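Local structure of carbohydrate deacetylase Agd3 (Neosartorya fumigata, 6NWZ) at residues W424-I430 / I592-E596. The protein probably removes N-acetyl groups from galactosaminogalactan, an exopolysaccharide of the fungal biofilm, as a metal-dependent carbohydrate esterase. Residues are numbered along the deposited sequence; the frame is centred on the assembly and turned at random.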
ATOM      1  N   TRP A 424     -13.142   1.612 -17.417  1.00 36.27           N
ATOM      2  CA  TRP A 424     -11.860   1.546 -16.724  1.00 26.67           C
ATOM      3  C   TRP A 424     -10.834   0.967 -17.692  1.00 31.35           C
ATOM      4  O   TRP A 424     -10.787  -0.248 -17.907  1.00 38.11           O
ATOM      5  CB  TRP A 424     -11.984   0.706 -15.460  1.00 30.78           C
ATOM      6  CG  TRP A 424     -12.864   1.326 -14.419  1.00 44.47           C
ATOM      7  CD1 TRP A 424     -12.873   2.635 -14.028  1.00 43.08           C
ATOM      8  CD2 TRP A 424     -13.874   0.670 -13.642  1.00 35.48           C
ATOM      9  NE1 TRP A 424     -13.819   2.830 -13.051  1.00 28.79           N
ATOM     10  CE2 TRP A 424     -14.447   1.640 -12.795  1.00 37.10           C
ATOM     11  CE3 TRP A 424     -14.347  -0.644 -13.579  1.00 25.25           C
ATOM     12  CZ2 TRP A 424     -15.466   1.337 -11.896  1.00 34.42           C
ATOM     13  CZ3 TRP A 424     -15.361  -0.941 -12.686  1.00 42.73           C
ATOM     14  CH2 TRP A 424     -15.909   0.044 -11.856  1.00 36.76           C
ATOM     15  N   PHE A 425     -10.011   1.842 -18.270  1.00 32.03           N
ATOM     16  CA  PHE A 425      -9.017   1.446 -19.253  1.00 28.22           C
ATOM     17  C   PHE A 425      -7.753   2.278 -19.080  1.00 39.00           C
ATOM     18  O   PHE A 425      -7.821   3.474 -18.785  1.00 49.18           O
ATOM     19  CB  PHE A 425      -9.557   1.609 -20.678  1.00 36.00           C
ATOM     20  CG  PHE A 425      -8.577   1.219 -21.741  1.00 45.13           C
ATOM     21  CD1 PHE A 425      -8.276  -0.112 -21.967  1.00 35.44           C
ATOM     22  CD2 PHE A 425      -7.955   2.185 -22.512  1.00 30.28           C
ATOM     23  CE1 PHE A 425      -7.372  -0.473 -22.946  1.00 46.75           C
ATOM     24  CE2 PHE A 425      -7.051   1.831 -23.494  1.00 31.14           C
ATOM     25  CZ  PHE A 425      -6.759   0.502 -23.711  1.00 42.91           C
ATOM     26  N   THR A 426      -6.603   1.632 -19.267  1.00 38.32           N
ATOM     27  CA  THR A 426      -5.296   2.269 -19.161  1.00 35.49           C
ATOM     28  C   THR A 426      -4.676   2.340 -20.550  1.00 50.10           C
ATOM     29  O   THR A 426      -4.486   1.306 -21.201  1.00 47.69           O
ATOM     30  CB  THR A 426      -4.381   1.498 -18.206  1.00 39.74           C
ATOM     31  OG1 THR A 426      -4.927   1.524 -16.880  1.00 44.27           O
ATOM     32  CG2 THR A 426      -2.991   2.105 -18.192  1.00 30.99           C
ATOM     33  N   SER A 427      -4.362   3.557 -21.002  1.00 53.22           N
ATOM     34  CA  SER A 427      -3.843   3.767 -22.347  1.00 37.69           C
ATOM     35  C   SER A 427      -2.361   4.110 -22.390  1.00 44.69           C
ATOM     36  O   SER A 427      -1.743   3.962 -23.449  1.00 43.37           O
ATOM     37  CB  SER A 427      -4.632   4.881 -23.056  1.00 42.00           C
ATOM     38  OG  SER A 427      -4.570   6.106 -22.341  1.00 61.03           O
ATOM     39  N   ASN A 428      -1.779   4.551 -21.277  1.00 41.14           N
ATOM     40  CA  ASN A 428      -0.380   4.956 -21.238  1.00 35.37           C
ATOM     41  C   ASN A 428       0.482   3.993 -20.435  1.00 44.57           C
ATOM     42  O   ASN A 428       1.626   4.329 -20.103  1.00 43.20           O
ATOM     43  CB  ASN A 428      -0.256   6.371 -20.670  1.00 40.27           C
ATOM     44  CG  ASN A 428      -0.749   6.470 -19.238  1.00 42.61           C
ATOM     45  OD1 ASN A 428      -1.452   5.587 -18.750  1.00 55.49           O
ATOM     46  ND2 ASN A 428      -0.389   7.553 -18.560  1.00 38.23           N
ATOM     47  N   GLY A 429      -0.033   2.809 -20.116  1.00 39.56           N
ATOM     48  CA  GLY A 429       0.713   1.862 -19.310  1.00 38.32           C
ATOM     49  C   GLY A 429       0.438   0.436 -19.732  1.00 35.94           C
ATOM     50  O   GLY A 429      -0.587   0.128 -20.350  1.00 43.54           O
ATOM     51  N   ILE A 430       1.383  -0.440 -19.393  1.00 41.99           N
ATOM     52  CA  ILE A 430       1.270  -1.862 -19.671  1.00 38.66           C
ATOM     53  C   ILE A 430       1.684  -2.641 -18.432  1.00 30.29           C
ATOM     54  O   ILE A 430       2.321  -2.115 -17.519  1.00 35.56           O
ATOM     55  CB  ILE A 430       2.135  -2.309 -20.870  1.00 34.32           C
ATOM     56  CG1 ILE A 430       3.621  -2.261 -20.498  1.00 33.49           C
ATOM     57  CG2 ILE A 430       1.856  -1.452 -22.088  1.00 35.89           C
ATOM     58  CD1 ILE A 430       4.533  -2.845 -21.554  1.00 34.94           C
ATOM     59  N   ILE A 592      -8.509   1.835  -8.180  1.00 33.93           N
ATOM     60  CA  ILE A 592      -8.302   2.764  -9.281  1.00 43.03           C
ATOM     61  C   ILE A 592      -7.566   2.032 -10.393  1.00 35.93           C
ATOM     62  O   ILE A 592      -6.887   1.030 -10.165  1.00 32.10           O
ATOM     63  CB  ILE A 592      -7.528   4.028  -8.850  1.00 26.49           C
ATOM     64  CG1 ILE A 592      -6.161   3.658  -8.277  1.00 32.79           C
ATOM     65  CG2 ILE A 592      -8.314   4.797  -7.817  1.00 26.35           C
ATOM     66  CD1 ILE A 592      -5.401   4.842  -7.723  1.00 26.88           C
ATOM     67  N   THR A 593      -7.718   2.544 -11.614  1.00 32.76           N
ATOM     68  CA  THR A 593      -7.086   1.911 -12.760  1.00 27.73           C
ATOM     69  C   THR A 593      -5.570   2.058 -12.684  1.00 35.23           C
ATOM     70  O   THR A 593      -5.033   2.897 -11.955  1.00 41.08           O
ATOM     71  CB  THR A 593      -7.591   2.510 -14.074  1.00 28.98           C
ATOM     72  OG1 THR A 593      -7.039   3.820 -14.251  1.00 36.70           O
ATOM     73  CG2 THR A 593      -9.108   2.591 -14.075  1.00 28.76           C
ATOM     74  N   HIS A 594      -4.881   1.213 -13.452  1.00 45.26           N
ATOM     75  CA  HIS A 594      -3.427   1.292 -13.520  1.00 43.91           C
ATOM     76  C   HIS A 594      -2.980   2.694 -13.907  1.00 46.16           C
ATOM     77  O   HIS A 594      -2.019   3.228 -13.344  1.00 37.27           O
ATOM     78  CB  HIS A 594      -2.902   0.251 -14.511  1.00 29.92           C
ATOM     79  CG  HIS A 594      -1.425   0.315 -14.745  1.00 34.47           C
ATOM     80  ND1 HIS A 594      -0.556  -0.642 -14.269  1.00 33.12           N
ATOM     81  CD2 HIS A 594      -0.667   1.206 -15.429  1.00 32.36           C
ATOM     82  CE1 HIS A 594       0.677  -0.335 -14.638  1.00 44.82           C
ATOM     83  NE2 HIS A 594       0.635   0.782 -15.342  1.00 32.97           N
ATOM     84  N   GLN A 595      -3.690   3.312 -14.857  1.00 49.44           N
ATOM     85  CA  GLN A 595      -3.372   4.673 -15.274  1.00 41.83           C
ATOM     86  C   GLN A 595      -3.543   5.661 -14.126  1.00 48.52           C
ATOM     87  O   GLN A 595      -2.680   6.519 -13.904  1.00 39.45           O
ATOM     88  CB  GLN A 595      -4.252   5.059 -16.462  1.00 34.00           C
ATOM     89  CG  GLN A 595      -3.980   6.436 -17.032  1.00 35.85           C
ATOM     90  CD  GLN A 595      -4.495   6.593 -18.452  1.00 42.09           C
ATOM     91  OE1 GLN A 595      -4.790   5.608 -19.130  1.00 57.39           O
ATOM     92  NE2 GLN A 595      -4.607   7.833 -18.909  1.00 41.66           N
ATOM     93  N   GLU A 596      -4.651   5.557 -13.384  1.00 41.07           N
ATOM     94  CA  GLU A 596      -4.852   6.425 -12.228  1.00 31.42           C
ATOM     95  C   GLU A 596      -3.816   6.150 -11.148  1.00 47.27           C
ATOM     96  O   GLU A 596      -3.317   7.077 -10.500  1.00 43.28           O
ATOM     97  CB  GLU A 596      -6.261   6.240 -11.660  1.00 41.09           C
ATOM     98  CG  GLU A 596      -7.383   6.781 -12.532  1.00 72.77           C
ATOM     99  CD  GLU A 596      -8.762   6.443 -11.989  1.00 85.96           C
ATOM    100  OE1 GLU A 596      -9.192   5.275 -12.123  1.00 76.12           O
ATOM    101  OE2 GLU A 596      -9.411   7.348 -11.422  1.00 90.97           O
TER
HETATM  102  O   HOH W   1      -1.219   7.993 -15.863  1.00 32.02           O
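Thr426, in the weakly bonded strand around 424-426, lies beside the first turn of helix 594-607, its CA 5.0 Å from the CA of Gln595. Past it the chain turns a corner at Ser427 and Asn428. Thr426 OG1 accepts Gln595 N at 3.0 Å, a bent bond (142°), while its methyl CG2 packs against Gln595 CB and His594 CD2. With CG anti to the backbone N (chi1 -178°) and the chain extended beyond it, the amide of Gln595 reaches the corner, where OE1 takes Ser427 N at 2.8 Å, nearly straight, and Ser427 OG at 3.3 Å, both from one face of the amide plane. A water joins Asn428 ND2 to Gln595 O. At the other end, Thr593 CG2 rests 3.7 Å from Trp424 CB, and the Trp424 ring stacks on Phe299. His594 N bonds Glu301 OE2, and ring atom ND1 bonds Gln253 NE2. Thr593 and Glu596 close a capping box, Glu596 N giving to Thr593 OG1 and Thr593 N to Glu596 OE1, each at 3.1 Å. Through His594 this capped start packs across parallel strands 252-257, 300-304, 384-387 and 454-456, consistent with a polysaccharide-deacetylase barrel; zinc ligands Asp255, Asp256 and His388 lie farther along the first and third.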